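Local atomic coordinates of lovastatin nonaketide synthase, polyketide synthase component (Aspergillus terreus, PDB entry 7CPX), a protein that builds the nonaketide dihydromonacolin L from malonyl-CoA units during lovastatin biosynthesis, working as a homodimeric iterative polyketide synthase that joins with the partner protein LovC. Residues Val832-Val837 with Thr861-Leu866; Leu854-Val859 with Leu871-Gly875. The protein carries 2 engineered substitutions. All blocks are in the same frame, centred on the assembly; numbering follows the deposited sequence.

Contact 1 of 2, residues Val832-Val837 with Thr861-Leu866; sequences VQRAVV and TIKDVL
Two helical segments pack side by side: Val832-Val837 lies within helix 828-838, and Thr861-Val865 is the last part of helix 855-865, with Leu866 (phi/psi -99/91) the first residue to leave helical geometry. Their axes approach to 9.3 Å and cross at -55°; the closest CA atoms are those of Gln833 and Val865, 5.7 Å apart. Packing is apolar. Val836 (m) is central, placing CG2 3.5 Å from Val865 CG1 and CG1 4.0 Å from Ile862 CG1, while its CB lies 4.1 Å from Leu866 CD1. Val832 (t) sets CG1 3.7 Å from Ile862 CG1 and 4.0 Å from Thr861 CG2. Val865 (t) also meets aliphatic carbons of its neighbours, CG2 lying 3.4 Å from Gln833 CB and CG1 4.1 Å from Val837 CB. The Thr861 hydroxyl is hydrogen-bonded to Pro857 O, while its methyl lies in the interface. Val832 also touches Val652, and Val836 touches Leu560, on strands of the parallel sheet. Such neighbouring helices layered on a parallel sheet characterise the alpha/beta core of the malonyl-CoA:ACP transacylase domain.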
ATOM      1  N   VAL A 832     -54.807 -17.749  58.072  1.00203.60           N
ATOM      2  CA  VAL A 832     -53.896 -17.397  56.986  1.00203.60           C
ATOM      3  C   VAL A 832     -52.900 -16.347  57.455  1.00203.60           C
ATOM      4  O   VAL A 832     -51.703 -16.421  57.151  1.00203.60           O
ATOM      5  CB  VAL A 832     -54.689 -16.912  55.758  1.00203.60           C
ATOM      6  CG1 VAL A 832     -53.745 -16.378  54.691  1.00203.60           C
ATOM      7  CG2 VAL A 832     -55.545 -18.037  55.200  1.00203.60           C
ATOM      8  N   GLN A 833     -53.382 -15.345  58.194  1.00204.70           N
ATOM      9  CA  GLN A 833     -52.494 -14.323  58.736  1.00204.70           C
ATOM     10  C   GLN A 833     -51.421 -14.950  59.615  1.00204.70           C
ATOM     11  O   GLN A 833     -50.235 -14.629  59.494  1.00204.70           O
ATOM     12  CB  GLN A 833     -53.311 -13.300  59.527  1.00204.70           C
ATOM     13  CG  GLN A 833     -52.487 -12.362  60.397  1.00204.70           C
ATOM     14  CD  GLN A 833     -53.337 -11.307  61.076  1.00204.70           C
ATOM     15  OE1 GLN A 833     -54.563 -11.313  60.960  1.00204.70           O
ATOM     16  NE2 GLN A 833     -52.691 -10.395  61.791  1.00204.70           N
ATOM     17  N   ARG A 834     -51.826 -15.853  60.509  1.00204.71           N
ATOM     18  CA  ARG A 834     -50.866 -16.510  61.389  1.00204.71           C
ATOM     19  C   ARG A 834     -49.834 -17.291  60.584  1.00204.71           C
ATOM     20  O   ARG A 834     -48.625 -17.182  60.824  1.00204.71           O
ATOM     21  CB  ARG A 834     -51.602 -17.435  62.357  1.00204.71           C
ATOM     22  CG  ARG A 834     -52.260 -16.718  63.522  1.00204.71           C
ATOM     23  CD  ARG A 834     -51.295 -16.574  64.685  1.00204.71           C
ATOM     24  NE  ARG A 834     -51.031 -17.857  65.325  1.00204.71           N
ATOM     25  CZ  ARG A 834     -50.025 -18.090  66.158  1.00204.71           C
ATOM     26  NH1 ARG A 834     -49.149 -17.147  66.465  1.00204.71           N
ATOM     27  NH2 ARG A 834     -49.895 -19.299  66.694  1.00204.71           N
ATOM     28  N   ALA A 835     -50.298 -18.076  59.610  1.00202.42           N
ATOM     29  CA  ALA A 835     -49.386 -18.913  58.841  1.00202.42           C
ATOM     30  C   ALA A 835     -48.392 -18.073  58.051  1.00202.42           C
ATOM     31  O   ALA A 835     -47.205 -18.411  57.977  1.00202.42           O
ATOM     32  CB  ALA A 835     -50.177 -19.827  57.906  1.00202.42           C
ATOM     33  N   VAL A 836     -48.853 -16.970  57.456  1.00201.06           N
ATOM     34  CA  VAL A 836     -47.972 -16.180  56.603  1.00201.06           C
ATOM     35  C   VAL A 836     -47.119 -15.195  57.389  1.00201.06           C
ATOM     36  O   VAL A 836     -46.101 -14.723  56.868  1.00201.06           O
ATOM     37  CB  VAL A 836     -48.774 -15.418  55.534  1.00201.06           C
ATOM     38  CG1 VAL A 836     -49.592 -16.388  54.698  1.00201.06           C
ATOM     39  CG2 VAL A 836     -49.661 -14.360  56.177  1.00201.06           C
ATOM     40  N   VAL A 837     -47.493 -14.866  58.623  1.00203.19           N
ATOM     41  CA  VAL A 837     -46.684 -13.960  59.429  1.00203.19           C
ATOM     42  C   VAL A 837     -45.644 -14.723  60.239  1.00203.19           C
ATOM     43  O   VAL A 837     -44.533 -14.233  60.447  1.00203.19           O
ATOM     44  CB  VAL A 837     -47.593 -13.106  60.340  1.00203.19           C
ATOM     45  CG1 VAL A 837     -48.195 -13.956  61.452  1.00203.19           C
ATOM     46  CG2 VAL A 837     -46.820 -11.921  60.905  1.00203.19           C
ATOM     47  N   THR A 861     -55.909 -11.734  51.699  1.00205.35           N
ATOM     48  CA  THR A 861     -55.443 -11.789  53.080  1.00205.35           C
ATOM     49  C   THR A 861     -53.925 -11.898  53.142  1.00205.35           C
ATOM     50  O   THR A 861     -53.284 -11.273  53.993  1.00205.35           O
ATOM     51  CB  THR A 861     -56.088 -12.970  53.806  1.00205.35           C
ATOM     52  OG1 THR A 861     -57.514 -12.878  53.703  1.00205.35           O
ATOM     53  CG2 THR A 861     -55.687 -12.983  55.276  1.00205.35           C
ATOM     54  N   ILE A 862     -53.336 -12.700  52.254  1.00199.92           N
ATOM     55  CA  ILE A 862     -51.881 -12.833  52.230  1.00199.92           C
ATOM     56  C   ILE A 862     -51.234 -11.491  51.922  1.00199.92           C
ATOM     57  O   ILE A 862     -50.260 -11.089  52.571  1.00199.92           O
ATOM     58  CB  ILE A 862     -51.458 -13.910  51.214  1.00199.92           C
ATOM     59  CG1 ILE A 862     -51.912 -15.292  51.693  1.00199.92           C
ATOM     60  CG2 ILE A 862     -49.946 -13.871  51.002  1.00199.92           C
ATOM     61  CD1 ILE A 862     -51.632 -16.414  50.714  1.00199.92           C
ATOM     62  N   LYS A 863     -51.762 -10.774  50.928  1.00200.31           N
ATOM     63  CA  LYS A 863     -51.189  -9.480  50.573  1.00200.31           C
ATOM     64  C   LYS A 863     -51.374  -8.463  51.692  1.00200.31           C
ATOM     65  O   LYS A 863     -50.493  -7.630  51.933  1.00200.31           O
ATOM     66  CB  LYS A 863     -51.809  -8.972  49.272  1.00200.31           C
ATOM     67  CG  LYS A 863     -51.296  -9.692  48.036  1.00200.31           C
ATOM     68  CD  LYS A 863     -51.878  -9.120  46.753  1.00200.31           C
ATOM     69  CE  LYS A 863     -53.364  -9.412  46.628  1.00200.31           C
ATOM     70  NZ  LYS A 863     -53.910  -8.962  45.318  1.00200.31           N
ATOM     71  N   ASP A 864     -52.515  -8.508  52.384  1.00203.88           N
ATOM     72  CA  ASP A 864     -52.755  -7.563  53.470  1.00203.88           C
ATOM     73  C   ASP A 864     -51.828  -7.834  54.649  1.00203.88           C
ATOM     74  O   ASP A 864     -51.213  -6.910  55.193  1.00203.88           O
ATOM     75  CB  ASP A 864     -54.218  -7.634  53.909  1.00203.88           C
ATOM     76  CG  ASP A 864     -55.178  -7.260  52.799  1.00203.88           C
ATOM     77  OD1 ASP A 864     -54.807  -6.427  51.945  1.00203.88           O
ATOM     78  OD2 ASP A 864     -56.305  -7.799  52.777  1.00203.88           O
ATOM     79  N   VAL A 865     -51.715  -9.099  55.057  1.00203.39           N
ATOM     80  CA  VAL A 865     -50.857  -9.442  56.187  1.00203.39           C
ATOM     81  C   VAL A 865     -49.402  -9.142  55.853  1.00203.39           C
ATOM     82  O   VAL A 865     -48.681  -8.515  56.640  1.00203.39           O
ATOM     83  CB  VAL A 865     -51.052 -10.918  56.577  1.00203.39           C
ATOM     84  CG1 VAL A 865     -50.125 -11.294  57.726  1.00203.39           C
ATOM     85  CG2 VAL A 865     -52.504 -11.187  56.948  1.00203.39           C
ATOM     86  N   LEU A 866     -48.951  -9.583  54.682  1.00200.85           N
ATOM     87  CA  LEU A 866     -47.619  -9.263  54.172  1.00200.85           C
ATOM     88  C   LEU A 866     -47.805  -8.114  53.186  1.00200.85           C
ATOM     89  O   LEU A 866     -48.038  -8.323  51.995  1.00200.85           O
ATOM     90  CB  LEU A 866     -46.972 -10.483  53.527  1.00200.85           C
ATOM     91  CG  LEU A 866     -46.842 -11.714  54.429  1.00200.85           C
ATOM     92  CD1 LEU A 866     -46.214 -12.872  53.671  1.00200.85           C
ATOM     93  CD2 LEU A 866     -46.033 -11.393  55.677  1.00200.85           C
TER

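Contact 2 of 2, residues Leu854-Val859 with Leu871-Gly875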
ATOM      1  N   LEU A 854     -61.474 -20.382  47.293  1.00198.20           N
ATOM      2  CA  LEU A 854     -60.739 -19.624  48.298  1.00198.20           C
ATOM      3  C   LEU A 854     -59.636 -18.754  47.707  1.00198.20           C
ATOM      4  O   LEU A 854     -58.823 -18.211  48.462  1.00198.20           O
ATOM      5  CB  LEU A 854     -60.138 -20.579  49.332  1.00198.20           C
ATOM      6  CG  LEU A 854     -61.134 -21.393  50.161  1.00198.20           C
ATOM      7  CD1 LEU A 854     -60.417 -22.500  50.916  1.00198.20           C
ATOM      8  CD2 LEU A 854     -61.890 -20.492  51.124  1.00198.20           C
ATOM      9  N   LYS A 855     -59.586 -18.600  46.384  1.00195.56           N
ATOM     10  CA  LYS A 855     -58.452 -17.919  45.764  1.00195.56           C
ATOM     11  C   LYS A 855     -58.422 -16.440  46.135  1.00195.56           C
ATOM     12  O   LYS A 855     -57.458 -15.955  46.739  1.00195.56           O
ATOM     13  CB  LYS A 855     -58.506 -18.096  44.246  1.00195.56           C
ATOM     14  CG  LYS A 855     -57.297 -17.524  43.510  1.00195.56           C
ATOM     15  CD  LYS A 855     -57.550 -16.118  42.977  1.00195.56           C
ATOM     16  CE  LYS A 855     -58.493 -16.130  41.784  1.00195.56           C
ATOM     17  NZ  LYS A 855     -58.678 -14.771  41.207  1.00195.56           N
ATOM     18  N   SER A 856     -59.471 -15.701  45.764  1.00199.47           N
ATOM     19  CA  SER A 856     -59.454 -14.250  45.939  1.00199.47           C
ATOM     20  C   SER A 856     -59.320 -13.838  47.399  1.00199.47           C
ATOM     21  O   SER A 856     -58.404 -13.061  47.724  1.00199.47           O
ATOM     22  CB  SER A 856     -60.709 -13.652  45.301  1.00199.47           C
ATOM     23  OG  SER A 856     -60.800 -12.261  45.565  1.00199.47           O
ATOM     24  N   PRO A 857     -60.185 -14.285  48.315  1.00204.14           N
ATOM     25  CA  PRO A 857     -60.026 -13.850  49.713  1.00204.14           C
ATOM     26  C   PRO A 857     -58.704 -14.273  50.322  1.00204.14           C
ATOM     27  O   PRO A 857     -58.100 -13.503  51.078  1.00204.14           O
ATOM     28  CB  PRO A 857     -61.223 -14.502  50.420  1.00204.14           C
ATOM     29  CG  PRO A 857     -61.601 -15.652  49.557  1.00204.14           C
ATOM     30  CD  PRO A 857     -61.314 -15.217  48.154  1.00204.14           C
ATOM     31  N   CYS A 858     -58.219 -15.472  49.993  1.00200.52           N
ATOM     32  CA  CYS A 858     -56.969 -15.942  50.579  1.00200.52           C
ATOM     33  C   CYS A 858     -55.789 -15.107  50.100  1.00200.52           C
ATOM     34  O   CYS A 858     -54.941 -14.697  50.900  1.00200.52           O
ATOM     35  CB  CYS A 858     -56.748 -17.414  50.241  1.00200.52           C
ATOM     36  SG  CYS A 858     -55.206 -18.072  50.905  1.00200.52           S
ATOM     37  N   VAL A 859     -55.709 -14.851  48.793  1.00198.69           N
ATOM     38  CA  VAL A 859     -54.591 -14.069  48.276  1.00198.69           C
ATOM     39  C   VAL A 859     -54.678 -12.632  48.779  1.00198.69           C
ATOM     40  O   VAL A 859     -53.655 -11.999  49.070  1.00198.69           O
ATOM     41  CB  VAL A 859     -54.544 -14.141  46.739  1.00198.69           C
ATOM     42  CG1 VAL A 859     -55.626 -13.274  46.115  1.00198.69           C
ATOM     43  CG2 VAL A 859     -53.166 -13.740  46.233  1.00198.69           C
ATOM     44  N   LEU A 871     -47.809 -13.073  47.031  1.00189.77           N
ATOM     45  CA  LEU A 871     -47.317 -14.439  46.938  1.00189.77           C
ATOM     46  C   LEU A 871     -48.099 -15.218  45.888  1.00189.77           C
ATOM     47  O   LEU A 871     -49.296 -15.002  45.680  1.00189.77           O
ATOM     48  CB  LEU A 871     -47.415 -15.142  48.292  1.00189.77           C
ATOM     49  CG  LEU A 871     -46.509 -14.612  49.408  1.00189.77           C
ATOM     50  CD1 LEU A 871     -46.645 -15.468  50.657  1.00189.77           C
ATOM     51  CD2 LEU A 871     -45.056 -14.555  48.960  1.00189.77           C
ATOM     52  N   ALA A 872     -47.403 -16.135  45.225  1.00175.96           N
ATOM     53  CA  ALA A 872     -48.010 -16.913  44.156  1.00175.96           C
ATOM     54  C   ALA A 872     -49.153 -17.764  44.692  1.00175.96           C
ATOM     55  O   ALA A 872     -49.126 -18.238  45.830  1.00175.96           O
ATOM     56  CB  ALA A 872     -46.960 -17.804  43.496  1.00175.96           C
ATOM     57  N   TYR A 873     -50.171 -17.955  43.855  1.00186.63           N
ATOM     58  CA  TYR A 873     -51.329 -18.769  44.195  1.00186.63           C
ATOM     59  C   TYR A 873     -51.594 -19.755  43.068  1.00186.63           C
ATOM     60  O   TYR A 873     -51.438 -19.419  41.890  1.00186.63           O
ATOM     61  CB  TYR A 873     -52.564 -17.899  44.432  1.00186.63           C
ATOM     62  CG  TYR A 873     -53.594 -18.542  45.328  1.00186.63           C
ATOM     63  CD1 TYR A 873     -53.607 -18.286  46.691  1.00186.63           C
ATOM     64  CD2 TYR A 873     -54.550 -19.403  44.814  1.00186.63           C
ATOM     65  CE1 TYR A 873     -54.545 -18.870  47.516  1.00186.63           C
ATOM     66  CE2 TYR A 873     -55.493 -19.992  45.633  1.00186.63           C
ATOM     67  CZ  TYR A 873     -55.486 -19.721  46.985  1.00186.63           C
ATOM     68  OH  TYR A 873     -56.420 -20.299  47.815  1.00186.63           O
ATOM     69  N   THR A 874     -51.995 -20.974  43.431  1.00176.55           N
ATOM     70  CA  THR A 874     -52.155 -22.044  42.455  1.00176.55           C
ATOM     71  C   THR A 874     -53.332 -22.934  42.819  1.00176.55           C
ATOM     72  O   THR A 874     -53.443 -23.383  43.963  1.00176.55           O
ATOM     73  CB  THR A 874     -50.881 -22.890  42.366  1.00176.55           C
ATOM     74  OG1 THR A 874     -49.794 -22.074  41.917  1.00176.55           O
ATOM     75  CG2 THR A 874     -51.074 -24.050  41.409  1.00176.55           C
ATOM     76  N   GLY A 875     -54.189 -23.206  41.840  1.00180.84           N
ATOM     77  CA  GLY A 875     -55.257 -24.174  41.986  1.00180.84           C
ATOM     78  C   GLY A 875     -54.875 -25.499  41.352  1.00180.84           C
ATOM     79  O   GLY A 875     -54.122 -25.544  40.382  1.00180.84           O
TER
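Leu871 leads into strand 872-875 and takes a modest part through its backbone: its O lies 4.1 Å from Val859 CG2. Ala872 turns its CB away from Leu854-Val859, to the other side of the sheet, where helix 883-898 covers it. Tyr873 then points toward helix 855-865 and supplies most of the strand's share of the contact. Its ring lies against the first turn of the helix, with Lys855 O over one face and Cys858 SG at the edge, 3.5 Å from CE1 of Tyr873. Cys858 SG is 4.9 Å from the centroid of the Tyr873 ring and 84° off its normal, an in-plane sulfur-aromatic contact. Aliphatic carbons add to the packing, Lys855 CG at 3.6 Å from Tyr873 CD2 and Val859 CB at 4.2 Å from Tyr873 CD1. Tyr873 OH reaches the helix start, 3.2 Å from Leu854 O, and has a weak hydrogen bond to Glu847, whose carboxylate also accepts from Leu854 N. Thr874 again turns away, toward helix 883-898, as expected from strand alternation. Helix and strand segments run nearly antiparallel, at 155° with axes 9.9 Å apart, as the helix returns the chain between parallel strands 844-848 and 872-875: a beta-alpha-beta unit at the edge of the transacylase sheet.

Helix 855-865 is common to both contacts: its first turns meet the edge strand in contact 2, and its last turns meet helix 828-838 in contact 1. Their centres are about 11 Å apart, and the two join directly where Leu871 CD1 packs 3.7 Å from Ile862 CG2 and 4.0 Å from Leu866 CD1. Each is partly buried, but contact 1 covers more surface, 348 against 234 Å², and shares it among several branched aliphatic side chains. Contact 2 instead depends on a single aromatic ring, edged by sulfur and reaching polar atoms near the helix start. One contact therefore couples neighbouring helices, the other fastens helix to sheet, both within the transacylase domain.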